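Local coordinates for putative pyrroline carboxylate reductase (Streptococcus pyogenes, PDB 2AHR), which probably catalyses the NAD(P)H-dependent reduction of 1-pyrroline-5-carboxylate to L-proline, the last step of proline biosynthesis, and binds NADP in a Rossmann fold, at residues E[75-80]-E[100-105]; E[16-21]-E[115-120]; E[28-33]-E[49-54]. One frame throughout, in Å; residues are numbered along the deposited sequence.

Contact 1: E[75-80]-E[100-105]. With NAP (NADP nicotinamide-adenine-dinucleotide phosphate), chain S.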
loop_
_atom_site.group_PDB
_atom_site.type_symbol
_atom_site.label_atom_id
_atom_site.label_comp_id
_atom_site.label_asym_id
_atom_site.label_seq_id
_atom_site.Cartn_x
_atom_site.Cartn_y
_atom_site.Cartn_z
ATOM N N THR E 75 -12.978 7.953 -40.940
ATOM C CA THR E 75 -13.811 7.022 -41.703
ATOM C C THR E 75 -15.106 7.639 -42.250
ATOM O O THR E 75 -15.424 7.468 -43.430
ATOM C CB THR E 75 -14.149 5.783 -40.850
ATOM O OG1 THR E 75 -12.938 5.075 -40.565
ATOM C CG2 THR E 75 -15.125 4.842 -41.577
ATOM N N VAL E 76 -15.841 8.355 -41.401
ATOM C CA VAL E 76 -17.169 8.846 -41.773
ATOM C C VAL E 76 -17.137 10.170 -42.540
ATOM O O VAL E 76 -17.984 10.387 -43.400
ATOM C CB VAL E 76 -18.147 8.931 -40.533
ATOM C CG1 VAL E 76 -19.537 9.443 -40.934
ATOM C CG2 VAL E 76 -18.273 7.564 -39.827
ATOM N N LEU E 77 -16.174 11.044 -42.244
ATOM C CA LEU E 77 -16.197 12.416 -42.794
ATOM C C LEU E 77 -15.478 12.629 -44.132
ATOM O O LEU E 77 -15.920 13.438 -44.959
ATOM C CB LEU E 77 -15.680 13.438 -41.772
ATOM C CG LEU E 77 -16.345 13.465 -40.390
ATOM C CD1 LEU E 77 -15.700 14.530 -39.537
ATOM C CD2 LEU E 77 -17.851 13.671 -40.491
ATOM N N LYS E 78 -14.367 11.922 -44.330
ATOM C CA LYS E 78 -13.526 12.133 -45.506
ATOM C C LYS E 78 -14.273 11.933 -46.847
ATOM O O LYS E 78 -14.187 12.809 -47.718
ATOM C CB LYS E 78 -12.224 11.319 -45.424
ATOM C CG LYS E 78 -11.215 11.883 -44.439
ATOM C CD LYS E 78 -9.771 11.564 -44.815
ATOM C CE LYS E 78 -8.817 12.244 -43.833
ATOM N NZ LYS E 78 -7.356 12.081 -44.137
ATOM N N PRO E 79 -15.011 10.804 -47.015
ATOM C CA PRO E 79 -15.796 10.614 -48.260
ATOM C C PRO E 79 -16.905 11.637 -48.552
ATOM O O PRO E 79 -17.465 11.627 -49.643
ATOM C CB PRO E 79 -16.407 9.211 -48.090
ATOM C CG PRO E 79 -16.350 8.928 -46.641
ATOM C CD PRO E 79 -15.125 9.632 -46.126
ATOM N N LEU E 80 -17.221 12.510 -47.603
ATOM C CA LEU E 80 -18.353 13.433 -47.749
ATOM C C LEU E 80 -17.906 14.796 -48.293
ATOM O O LEU E 80 -16.737 15.149 -48.181
ATOM C CB LEU E 80 -19.062 13.593 -46.395
ATOM C CG LEU E 80 -19.981 12.498 -45.813
ATOM C CD1 LEU E 80 -19.558 11.054 -46.086
ATOM C CD2 LEU E 80 -20.163 12.703 -44.310
ATOM N N THR E 100 -8.826 19.113 -41.695
ATOM C CA THR E 100 -8.176 18.158 -42.609
ATOM C C THR E 100 -9.137 17.056 -43.064
ATOM O O THR E 100 -8.938 16.470 -44.134
ATOM C CB THR E 100 -6.835 17.525 -42.040
ATOM O OG1 THR E 100 -7.122 16.464 -41.118
ATOM C CG2 THR E 100 -5.935 18.570 -41.372
ATOM N N PHE E 101 -10.170 16.772 -42.266
ATOM C CA PHE E 101 -11.119 15.712 -42.609
ATOM C C PHE E 101 -12.202 16.232 -43.528
ATOM O O PHE E 101 -12.838 15.455 -44.234
ATOM C CB PHE E 101 -11.825 15.143 -41.377
ATOM C CG PHE E 101 -10.914 14.518 -40.361
ATOM C CD1 PHE E 101 -9.858 13.697 -40.742
ATOM C CD2 PHE E 101 -11.142 14.719 -39.013
ATOM C CE1 PHE E 101 -9.017 13.112 -39.785
ATOM C CE2 PHE E 101 -10.321 14.132 -38.055
ATOM C CZ PHE E 101 -9.254 13.328 -38.441
ATOM N N VAL E 102 -12.383 17.550 -43.528
ATOM C CA VAL E 102 -13.639 18.190 -43.934
ATOM C C VAL E 102 -13.467 19.426 -44.854
ATOM O O VAL E 102 -14.376 19.775 -45.610
ATOM C CB VAL E 102 -14.460 18.516 -42.642
ATOM C CG1 VAL E 102 -14.833 19.989 -42.521
ATOM C CG2 VAL E 102 -15.631 17.572 -42.482
ATOM N N GLY E 103 -12.311 20.083 -44.798
ATOM C CA GLY E 103 -12.062 21.221 -45.684
ATOM C C GLY E 103 -11.547 22.469 -44.999
ATOM O O GLY E 103 -11.954 22.793 -43.870
ATOM N N GLN E 104 -10.662 23.180 -45.699
ATOM C CA GLN E 104 -9.973 24.352 -45.167
ATOM C C GLN E 104 -10.731 25.640 -45.432
ATOM O O GLN E 104 -10.287 26.730 -45.036
ATOM C CB GLN E 104 -8.580 24.456 -45.786
ATOM C CG GLN E 104 -7.686 23.231 -45.538
ATOM C CD GLN E 104 -7.202 23.141 -44.096
ATOM O OE1 GLN E 104 -7.207 24.135 -43.365
ATOM N NE2 GLN E 104 -6.764 21.952 -43.688
ATOM N N ASP E 105 -11.865 25.512 -46.116
ATOM C CA ASP E 105 -12.695 26.663 -46.473
ATOM C C ASP E 105 -14.003 26.749 -45.676
ATOM O O ASP E 105 -14.868 27.558 -45.993
ATOM C CB ASP E 105 -12.973 26.685 -47.988
ATOM C CG ASP E 105 -13.651 25.412 -48.489
ATOM O OD1 ASP E 105 -13.544 24.348 -47.830
ATOM O OD2 ASP E 105 -14.298 25.477 -49.557
HETATM P PA NAP S . -22.933 6.965 -28.553
HETATM O O1A NAP S . -22.216 5.672 -28.726
HETATM O O2A NAP S . -24.023 6.825 -27.545
HETATM O O5B NAP S . -23.516 7.545 -29.946
HETATM C C5B NAP S . -22.823 7.428 -31.168
HETATM C C4B NAP S . -23.860 7.200 -32.265
HETATM O O4B NAP S . -23.303 7.356 -33.560
HETATM C C3B NAP S . -24.459 5.798 -32.180
HETATM O O3B NAP S . -25.851 5.926 -31.988
HETATM C C2B NAP S . -24.129 5.132 -33.507
HETATM O O2B NAP S . -25.206 4.426 -34.101
HETATM C C1B NAP S . -23.825 6.332 -34.394
HETATM N N9A NAP S . -22.964 5.953 -35.542
HETATM C C8A NAP S . -22.045 4.931 -35.607
HETATM N N7A NAP S . -21.496 4.926 -36.847
HETATM C C5A NAP S . -22.055 5.924 -37.578
HETATM C C6A NAP S . -21.869 6.343 -38.896
HETATM N N6A NAP S . -21.473 5.439 -39.791
HETATM N N1A NAP S . -22.603 7.416 -39.362
HETATM C C2A NAP S . -23.525 8.050 -38.548
HETATM N N3A NAP S . -23.709 7.617 -37.250
HETATM C C4A NAP S . -22.985 6.573 -36.770
HETATM O O3 NAP S . -21.867 8.123 -28.161
HETATM P PN NAP S . -22.248 9.467 -27.339
HETATM O O1N NAP S . -22.027 9.171 -25.894
HETATM O O2N NAP S . -23.560 10.022 -27.769
HETATM O O5D NAP S . -21.074 10.466 -27.826
HETATM C C5D NAP S . -21.135 11.128 -29.070
HETATM C C4D NAP S . -20.201 12.336 -29.064
HETATM O O4D NAP S . -20.515 13.231 -28.013
HETATM C C3D NAP S . -18.747 11.919 -28.872
HETATM O O3D NAP S . -17.989 12.563 -29.866
HETATM C C2D NAP S . -18.343 12.401 -27.485
HETATM O O2D NAP S . -16.981 12.814 -27.482
HETATM C C1D NAP S . -19.363 13.530 -27.226
HETATM N N1N NAP S . -19.803 13.728 -25.819
HETATM C C2N NAP S . -20.493 12.746 -25.136
HETATM C C3N NAP S . -20.923 12.970 -23.824
HETATM C C7N NAP S . -21.780 11.971 -23.104
HETATM O O7N NAP S . -22.220 12.325 -21.812
HETATM N N7N NAP S . -22.109 10.807 -23.679
HETATM C C4N NAP S . -20.654 14.198 -23.208
HETATM C C5N NAP S . -19.969 15.188 -23.900
HETATM C C6N NAP S . -19.553 14.935 -25.209
HETATM P P2B NAP S . -25.730 2.974 -33.614
HETATM O O1X NAP S . -26.726 2.473 -34.645
HETATM O O2X NAP S . -24.564 2.014 -33.547
HETATM O O3X NAP S . -26.398 3.078 -32.253
HETATM O O HOH W 1 -15.743 17.820 -47.276
#

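Contact 2: E[16-21]-E[115-120]. With NAP (NADP nicotinamide-adenine-dinucleotide phosphate), chain S.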
loop_
_atom_site.group_PDB
_atom_site.type_symbol
_atom_site.label_atom_id
_atom_site.label_comp_id
_atom_site.label_asym_id
_atom_site.label_seq_id
_atom_site.Cartn_x
_atom_site.Cartn_y
_atom_site.Cartn_z
ATOM N N SER E 16 -29.045 13.037 -29.014
ATOM C CA SER E 16 -30.463 12.952 -28.637
ATOM C C SER E 16 -30.813 13.984 -27.559
ATOM O O SER E 16 -31.809 14.695 -27.682
ATOM C CB SER E 16 -30.844 11.544 -28.163
ATOM O OG SER E 16 -30.571 10.573 -29.167
ATOM N N ALA E 17 -29.989 14.068 -26.515
ATOM C CA ALA E 17 -30.166 15.084 -25.471
ATOM C C ALA E 17 -30.270 16.526 -26.000
ATOM O O ALA E 17 -31.141 17.264 -25.559
ATOM C CB ALA E 17 -29.069 14.968 -24.406
ATOM N N ILE E 18 -29.418 16.938 -26.941
ATOM C CA ILE E 18 -29.494 18.330 -27.426
ATOM C C ILE E 18 -30.665 18.615 -28.393
ATOM O O ILE E 18 -31.013 19.774 -28.609
ATOM C CB ILE E 18 -28.163 18.876 -28.019
ATOM C CG1 ILE E 18 -27.928 18.364 -29.429
ATOM C CG2 ILE E 18 -26.955 18.608 -27.090
ATOM C CD1 ILE E 18 -27.043 19.270 -30.217
ATOM N N ILE E 19 -31.256 17.564 -28.967
ATOM C CA ILE E 19 -32.412 17.709 -29.864
ATOM C C ILE E 19 -33.571 18.406 -29.158
ATOM O O ILE E 19 -34.119 19.377 -29.669
ATOM C CB ILE E 19 -32.886 16.352 -30.453
ATOM C CG1 ILE E 19 -31.855 15.781 -31.435
ATOM C CG2 ILE E 19 -34.230 16.504 -31.166
ATOM C CD1 ILE E 19 -31.387 16.745 -32.471
ATOM N N LYS E 20 -33.913 17.928 -27.966
ATOM C CA LYS E 20 -34.968 18.540 -27.164
ATOM C C LYS E 20 -34.842 20.073 -27.083
ATOM O O LYS E 20 -35.812 20.778 -27.333
ATOM C CB LYS E 20 -35.010 17.922 -25.765
ATOM C CG LYS E 20 -36.232 18.346 -24.953
ATOM C CD LYS E 20 -35.975 18.289 -23.454
ATOM C CE LYS E 20 -37.066 19.023 -22.695
ATOM N NZ LYS E 20 -36.828 18.972 -21.214
ATOM N N GLY E 21 -33.652 20.578 -26.751
ATOM C CA GLY E 21 -33.387 22.016 -26.726
ATOM C C GLY E 21 -33.495 22.676 -28.096
ATOM O O GLY E 21 -33.977 23.805 -28.213
HETATM N N MSE E 115 -24.695 15.694 -20.307
HETATM C CA MSE E 115 -25.975 14.987 -20.393
HETATM C C MSE E 115 -27.116 15.809 -19.742
HETATM O O MSE E 115 -28.292 15.507 -19.937
HETATM C CB MSE E 115 -25.835 13.584 -19.788
HETATM C CG MSE E 115 -26.979 12.583 -20.070
HETATM SE SE MSE E 115 -27.310 12.111 -21.792
HETATM C CE MSE E 115 -25.723 11.801 -22.480
ATOM N N ASN E 116 -26.760 16.868 -19.009
ATOM C CA ASN E 116 -27.753 17.780 -18.429
ATOM C C ASN E 116 -28.498 18.622 -19.479
ATOM O O ASN E 116 -29.458 19.328 -19.161
ATOM C CB ASN E 116 -27.116 18.667 -17.358
ATOM C CG ASN E 116 -26.479 17.853 -16.245
ATOM O OD1 ASN E 116 -25.414 18.214 -15.695
ATOM N ND2 ASN E 116 -27.111 16.738 -15.922
ATOM N N ALA E 117 -28.034 18.543 -20.724
ATOM C CA ALA E 117 -28.823 18.994 -21.868
ATOM C C ALA E 117 -30.235 18.425 -21.808
ATOM O O ALA E 117 -31.185 19.092 -22.223
ATOM C CB ALA E 117 -28.142 18.606 -23.182
ATOM N N GLN E 118 -30.372 17.207 -21.264
ATOM C CA GLN E 118 -31.669 16.535 -21.127
ATOM C C GLN E 118 -32.685 17.375 -20.375
ATOM O O GLN E 118 -33.887 17.215 -20.584
ATOM C CB GLN E 118 -31.541 15.199 -20.401
ATOM C CG GLN E 118 -30.972 14.080 -21.236
ATOM C CD GLN E 118 -30.897 12.768 -20.471
ATOM O OE1 GLN E 118 -30.912 12.751 -19.251
ATOM N NE2 GLN E 118 -30.813 11.661 -21.198
ATOM N N ILE E 119 -32.214 18.242 -19.486
ATOM C CA ILE E 119 -33.120 19.127 -18.761
ATOM C C ILE E 119 -32.817 20.578 -19.118
ATOM O O ILE E 119 -33.214 21.493 -18.407
ATOM C CB ILE E 119 -33.103 18.865 -17.222
ATOM C CG1 ILE E 119 -31.688 19.063 -16.637
ATOM C CG2 ILE E 119 -33.636 17.454 -16.919
ATOM C CD1 ILE E 119 -31.662 19.132 -15.085
ATOM N N LEU E 120 -32.095 20.763 -20.229
ATOM C CA LEU E 120 -31.716 22.081 -20.722
ATOM C C LEU E 120 -30.850 22.832 -19.732
ATOM O O LEU E 120 -30.977 24.058 -19.606
ATOM C CB LEU E 120 -32.944 22.939 -21.108
ATOM C CG LEU E 120 -34.104 22.284 -21.861
ATOM C CD1 LEU E 120 -35.201 23.336 -22.195
ATOM C CD2 LEU E 120 -33.612 21.593 -23.118
HETATM P PA NAP S . -22.933 6.965 -28.553
HETATM O O1A NAP S . -22.216 5.672 -28.726
HETATM O O2A NAP S . -24.023 6.825 -27.545
HETATM O O5B NAP S . -23.516 7.545 -29.946
HETATM C C5B NAP S . -22.823 7.428 -31.168
HETATM C C4B NAP S . -23.860 7.200 -32.265
HETATM O O4B NAP S . -23.303 7.356 -33.560
HETATM C C3B NAP S . -24.459 5.798 -32.180
HETATM O O3B NAP S . -25.851 5.926 -31.988
HETATM C C2B NAP S . -24.129 5.132 -33.507
HETATM O O2B NAP S . -25.206 4.426 -34.101
HETATM C C1B NAP S . -23.825 6.332 -34.394
HETATM N N9A NAP S . -22.964 5.953 -35.542
HETATM C C8A NAP S . -22.045 4.931 -35.607
HETATM N N7A NAP S . -21.496 4.926 -36.847
HETATM C C5A NAP S . -22.055 5.924 -37.578
HETATM C C6A NAP S . -21.869 6.343 -38.896
HETATM N N6A NAP S . -21.473 5.439 -39.791
HETATM N N1A NAP S . -22.603 7.416 -39.362
HETATM C C2A NAP S . -23.525 8.050 -38.548
HETATM N N3A NAP S . -23.709 7.617 -37.250
HETATM C C4A NAP S . -22.985 6.573 -36.770
HETATM O O3 NAP S . -21.867 8.123 -28.161
HETATM P PN NAP S . -22.248 9.467 -27.339
HETATM O O1N NAP S . -22.027 9.171 -25.894
HETATM O O2N NAP S . -23.560 10.022 -27.769
HETATM O O5D NAP S . -21.074 10.466 -27.826
HETATM C C5D NAP S . -21.135 11.128 -29.070
HETATM C C4D NAP S . -20.201 12.336 -29.064
HETATM O O4D NAP S . -20.515 13.231 -28.013
HETATM C C3D NAP S . -18.747 11.919 -28.872
HETATM O O3D NAP S . -17.989 12.563 -29.866
HETATM C C2D NAP S . -18.343 12.401 -27.485
HETATM O O2D NAP S . -16.981 12.814 -27.482
HETATM C C1D NAP S . -19.363 13.530 -27.226
HETATM N N1N NAP S . -19.803 13.728 -25.819
HETATM C C2N NAP S . -20.493 12.746 -25.136
HETATM C C3N NAP S . -20.923 12.970 -23.824
HETATM C C7N NAP S . -21.780 11.971 -23.104
HETATM O O7N NAP S . -22.220 12.325 -21.812
HETATM N N7N NAP S . -22.109 10.807 -23.679
HETATM C C4N NAP S . -20.654 14.198 -23.208
HETATM C C5N NAP S . -19.969 15.188 -23.900
HETATM C C6N NAP S . -19.553 14.935 -25.209
HETATM P P2B NAP S . -25.730 2.974 -33.614
HETATM O O1X NAP S . -26.726 2.473 -34.645
HETATM O O2X NAP S . -24.564 2.014 -33.547
HETATM O O3X NAP S . -26.398 3.078 -32.253
HETATM O O HOH W 2 -32.115 19.384 -24.761
#

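Contact 3: E[28-33]-E[49-54]. With NAP (NADP nicotinamide-adenine-dinucleotide phosphate), chain S.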
loop_
_atom_site.group_PDB
_atom_site.type_symbol
_atom_site.label_atom_id
_atom_site.label_comp_id
_atom_site.label_asym_id
_atom_site.label_seq_id
_atom_site.Cartn_x
_atom_site.Cartn_y
_atom_site.Cartn_z
ATOM N N GLU E 28 -35.280 24.280 -38.350
ATOM C CA GLU E 28 -35.760 23.045 -38.918
ATOM C C GLU E 28 -34.699 21.983 -38.708
ATOM O O GLU E 28 -33.512 22.241 -38.905
ATOM C CB GLU E 28 -35.982 23.273 -40.408
ATOM C CG GLU E 28 -36.865 22.273 -41.095
ATOM C CD GLU E 28 -37.246 22.732 -42.488
ATOM O OE1 GLU E 28 -37.204 23.959 -42.756
ATOM O OE2 GLU E 28 -37.580 21.862 -43.319
ATOM N N LEU E 29 -35.112 20.786 -38.322
ATOM C CA LEU E 29 -34.143 19.748 -38.004
ATOM C C LEU E 29 -34.281 18.514 -38.880
ATOM O O LEU E 29 -35.391 18.117 -39.238
ATOM C CB LEU E 29 -34.218 19.370 -36.513
ATOM C CG LEU E 29 -34.336 20.527 -35.508
ATOM C CD1 LEU E 29 -34.643 20.007 -34.109
ATOM C CD2 LEU E 29 -33.096 21.431 -35.511
ATOM N N ILE E 30 -33.141 17.915 -39.216
ATOM C CA ILE E 30 -33.102 16.649 -39.946
ATOM C C ILE E 30 -31.902 15.814 -39.474
ATOM O O ILE E 30 -30.824 16.361 -39.204
ATOM C CB ILE E 30 -33.128 16.863 -41.498
ATOM C CG1 ILE E 30 -33.084 15.516 -42.247
ATOM C CG2 ILE E 30 -32.017 17.834 -41.943
ATOM C CD1 ILE E 30 -33.751 15.527 -43.665
ATOM N N ILE E 31 -32.105 14.502 -39.353
ATOM C CA ILE E 31 -31.091 13.612 -38.792
ATOM C C ILE E 31 -30.586 12.578 -39.801
ATOM O O ILE E 31 -31.152 12.434 -40.889
ATOM C CB ILE E 31 -31.563 12.937 -37.470
ATOM C CG1 ILE E 31 -32.825 12.096 -37.670
ATOM C CG2 ILE E 31 -31.807 13.982 -36.397
ATOM C CD1 ILE E 31 -32.555 10.662 -38.061
ATOM N N SER E 32 -29.516 11.875 -39.430
ATOM C CA SER E 32 -28.890 10.875 -40.282
ATOM C C SER E 32 -28.071 9.892 -39.423
ATOM O O SER E 32 -27.081 10.281 -38.793
ATOM C CB SER E 32 -28.011 11.580 -41.322
ATOM O OG SER E 32 -27.596 10.690 -42.337
ATOM N N GLY E 33 -28.485 8.626 -39.402
ATOM C CA GLY E 33 -27.905 7.629 -38.493
ATOM C C GLY E 33 -26.763 6.806 -39.058
ATOM O O GLY E 33 -26.140 7.204 -40.031
ATOM N N PRO E 49 -37.690 14.494 -39.377
ATOM C CA PRO E 49 -37.286 14.033 -40.707
ATOM C C PRO E 49 -35.940 13.315 -40.657
ATOM O O PRO E 49 -35.075 13.680 -39.850
ATOM C CB PRO E 49 -37.144 15.335 -41.504
ATOM C CG PRO E 49 -37.942 16.347 -40.747
ATOM C CD PRO E 49 -37.803 15.964 -39.319
ATOM N N TYR E 50 -35.775 12.295 -41.495
ATOM C CA TYR E 50 -34.478 11.632 -41.655
ATOM C C TYR E 50 -33.994 11.789 -43.094
ATOM O O TYR E 50 -34.802 12.006 -44.007
ATOM C CB TYR E 50 -34.550 10.144 -41.271
ATOM C CG TYR E 50 -35.407 9.304 -42.198
ATOM C CD1 TYR E 50 -36.768 9.134 -41.952
ATOM C CD2 TYR E 50 -34.858 8.683 -43.325
ATOM C CE1 TYR E 50 -37.563 8.367 -42.807
ATOM C CE2 TYR E 50 -35.642 7.916 -44.180
ATOM C CZ TYR E 50 -36.993 7.760 -43.916
ATOM O OH TYR E 50 -37.781 7.003 -44.755
ATOM N N ALA E 51 -32.682 11.670 -43.289
ATOM C CA ALA E 51 -32.084 11.742 -44.619
ATOM C C ALA E 51 -31.749 10.363 -45.193
ATOM O O ALA E 51 -31.493 9.404 -44.455
ATOM C CB ALA E 51 -30.841 12.631 -44.601
HETATM N N MSE E 52 -31.738 10.288 -46.524
HETATM C CA MSE E 52 -31.452 9.054 -47.247
HETATM C C MSE E 52 -29.973 8.655 -47.164
HETATM O O MSE E 52 -29.625 7.486 -47.359
HETATM C CB MSE E 52 -31.904 9.180 -48.708
HETATM C CG MSE E 52 -33.419 9.380 -48.908
HETATM SE SE MSE E 52 -34.476 8.161 -48.085
HETATM C CE MSE E 52 -33.831 6.609 -48.714
ATOM N N SER E 53 -29.119 9.634 -46.866
ATOM C CA SER E 53 -27.675 9.445 -46.700
ATOM C C SER E 53 -27.119 10.684 -46.007
ATOM O O SER E 53 -27.836 11.674 -45.852
ATOM C CB SER E 53 -26.995 9.271 -48.067
ATOM O OG SER E 53 -26.928 10.504 -48.776
ATOM N N HIS E 54 -25.845 10.646 -45.611
ATOM C CA HIS E 54 -25.207 11.837 -45.031
ATOM C C HIS E 54 -25.059 12.930 -46.078
ATOM O O HIS E 54 -25.238 14.105 -45.776
ATOM C CB HIS E 54 -23.840 11.537 -44.394
ATOM C CG HIS E 54 -23.887 10.540 -43.280
ATOM N ND1 HIS E 54 -24.981 10.387 -42.459
ATOM C CD2 HIS E 54 -22.959 9.659 -42.838
ATOM C CE1 HIS E 54 -24.736 9.438 -41.574
ATOM N NE2 HIS E 54 -23.516 8.980 -41.782
HETATM P PA NAP S . -22.933 6.965 -28.553
HETATM O O1A NAP S . -22.216 5.672 -28.726
HETATM O O2A NAP S . -24.023 6.825 -27.545
HETATM O O5B NAP S . -23.516 7.545 -29.946
HETATM C C5B NAP S . -22.823 7.428 -31.168
HETATM C C4B NAP S . -23.860 7.200 -32.265
HETATM O O4B NAP S . -23.303 7.356 -33.560
HETATM C C3B NAP S . -24.459 5.798 -32.180
HETATM O O3B NAP S . -25.851 5.926 -31.988
HETATM C C2B NAP S . -24.129 5.132 -33.507
HETATM O O2B NAP S . -25.206 4.426 -34.101
HETATM C C1B NAP S . -23.825 6.332 -34.394
HETATM N N9A NAP S . -22.964 5.953 -35.542
HETATM C C8A NAP S . -22.045 4.931 -35.607
HETATM N N7A NAP S . -21.496 4.926 -36.847
HETATM C C5A NAP S . -22.055 5.924 -37.578
HETATM C C6A NAP S . -21.869 6.343 -38.896
HETATM N N6A NAP S . -21.473 5.439 -39.791
HETATM N N1A NAP S . -22.603 7.416 -39.362
HETATM C C2A NAP S . -23.525 8.050 -38.548
HETATM N N3A NAP S . -23.709 7.617 -37.250
HETATM C C4A NAP S . -22.985 6.573 -36.770
HETATM O O3 NAP S . -21.867 8.123 -28.161
HETATM P PN NAP S . -22.248 9.467 -27.339
HETATM O O1N NAP S . -22.027 9.171 -25.894
HETATM O O2N NAP S . -23.560 10.022 -27.769
HETATM O O5D NAP S . -21.074 10.466 -27.826
HETATM C C5D NAP S . -21.135 11.128 -29.070
HETATM C C4D NAP S . -20.201 12.336 -29.064
HETATM O O4D NAP S . -20.515 13.231 -28.013
HETATM C C3D NAP S . -18.747 11.919 -28.872
HETATM O O3D NAP S . -17.989 12.563 -29.866
HETATM C C2D NAP S . -18.343 12.401 -27.485
HETATM O O2D NAP S . -16.981 12.814 -27.482
HETATM C C1D NAP S . -19.363 13.530 -27.226
HETATM N N1N NAP S . -19.803 13.728 -25.819
HETATM C C2N NAP S . -20.493 12.746 -25.136
HETATM C C3N NAP S . -20.923 12.970 -23.824
HETATM C C7N NAP S . -21.780 11.971 -23.104
HETATM O O7N NAP S . -22.220 12.325 -21.812
HETATM N N7N NAP S . -22.109 10.807 -23.679
HETATM C C4N NAP S . -20.654 14.198 -23.208
HETATM C C5N NAP S . -19.969 15.188 -23.900
HETATM C C6N NAP S . -19.553 14.935 -25.209
HETATM P P2B NAP S . -25.730 2.974 -33.614
HETATM O O1X NAP S . -26.726 2.473 -34.645
HETATM O O2X NAP S . -24.564 2.014 -33.547
HETATM O O3X NAP S . -26.398 3.078 -32.253
#

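Contact 1: E[75-80]-E[100-105]
Lys-78 and Phe-101 both carry CG anti to their own carbonyl carbon, with chi1 at -74° and -61°. The lysine chain runs on extended beyond CG and crosses the phenylalanine side chain obliquely. Its CE reaches the ring's edge, near the ring plane, 3.6 Å from Phe-101 CD1, so the contact is made by the aliphatic part of the lysine. The ammonium group beyond it forms a salt bridge with Glu-74. Deeper in, Leu-77 CB lies 4.2 Å from Phe-101 CB and at the same separation from Val-102 CG2, while Phe-82 touches both Leu-77 and Val-102. The two helices joined here, 73-77 and 95-102, belong to consecutive beta-alpha-beta crossovers of the Rossmann fold, and the contact lies at their C-terminal ends near the protein surface. A type I beta turn from Leu-77 to Leu-80 leads the chain out of the first helix, closed by Leu-80 N to Leu-77 O at 3.1 Å. A water lies 3.0 Å from Leu-80 O and 2.9 Å from Val-102 O, within hydrogen-bonding distance of both carbonyls. Immediately before Leu-77 in the helix, Val-76 places CG2 3.8 Å from N6A of the NADP adenine.

Contact 2: E[16-21]-E[115-120]
Helix 13-22 meets a short 3-10 turn, residues 115-118, most closely where the CA atoms of Ala-17 and Gln-118 approach to 4.8 Å. The methyl of Ala-17 points at the turn and sits among three side chains: its CB is 3.8 Å from Gln-118 CG and 3.9 Å from Ala-117 CB, with the selenium of Met-115, modelled as selenomethionine, somewhat farther off. Ile-18 touches the same Ala-117 methyl through CG2. Met-115 leaves its backbone with CG anti to N (chi1 -167°), then bends at chi2 and chi3. Its end thus curls back past the helix, and CE lies 3.6 Å from the carboxamide O7N of NADP. At the other end of the contact, Leu-120 lays CD2 against the bare CA of Gly-21, 3.6 Å away, where no side chain intervenes. The extended chain of Lys-20 crosses Leu-120 at about a right angle and gives a weak hydrogen bond from NZ to Gln-118 O.

This is the first helix after the glycine-rich dinucleotide-binding loop, and near its start Met-14 N bonds to NADP. The turn connects strand 108-112 to strand 122-128, and a second subunit covers its far side, with Ile-222 of that subunit packing on Met-115.

One water bridges the two backbones. Gly-21 N is 4.3 Å from Ala-17 O, too far for a direct helical bond, and the water is inserted between them: it accepts from Gly-21 N at 2.8 Å and donates to Ala-17 O and, at 2.7 Å, to Ala-117 O. Both its protons are committed, so an opened helix turn and the facing carbonyl are satisfied together, and water joins two backbones whose side-chain contact is otherwise mainly apolar.

Contact 3: E[28-33]-E[49-54]
Strand 28-32, an outermost strand of the Rossmann sheet in this chain, gains a single parallel-type bridge, Ile-31 with Tyr-50, from the loop that follows helix 36-46. Pro-49 starts the pairing: its ring lies against the strand backbone, CD 3.2 Å from Leu-29 O, and its carbonyl O accepts Ile-31 N at 3.1 Å. Tyr-50 holds CG in the crowded position between backbone N and carbonyl carbon (chi1 67°). Its CB rests 3.8 Å from Ile-31 CD1, and the Tyr-50 side chain also touches Lys-40 and Ala-43 of helix 36-46. Ala-51 completes the bridge, its N 2.9 Å from Ile-31 O and nearly on the axis of that C=O (170°). The Ala-51 methyl comes within 4.2 Å of Ile-30 CD1, among residues of helix 54-58 such as Leu-57. Ser-53 is the N-cap of that helix, its OG bonded to Asp-56 N.

His-54 then turns its imidazole back to the strand end. Three polar atoms lie at the ring edge, near its plane: Ser-32 OG bonds ND1 at 2.6 Å, Gly-33 O sits 3.1 Å from CE1, and N1A of NADP faces NE2. Ser-32 is thus placed as a second-shell residue that would restrain the rotation of this ligand-binding ring. His-54 NE2 donates to NADP N1A over 3.0 Å, with an N-H...N angle of 148°.

How the contacts relate
All three contacts touch one NADP molecule bound to the Rossmann domain, two at its adenine and one at its nicotinamide carboxamide. Along the chain, contact 2 closes a long loop from helix 13-22 to residues 115-120; contact 3 and then contact 1 are nested inside it, one after the other. Contacts 1 and 3 have centres about 18 Å apart yet meet directly, Val-76 and Leu-80 both packing on His-54, so together they frame the adenine end. Contact 2, with centres about 27 Å from contact 1 and 18 Å from contact 3, touches neither and serves the nicotinamide end, beside the second subunit. Helix 13-22 and strand 28-32 are successive elements of the chain, linking contacts 2 and 3.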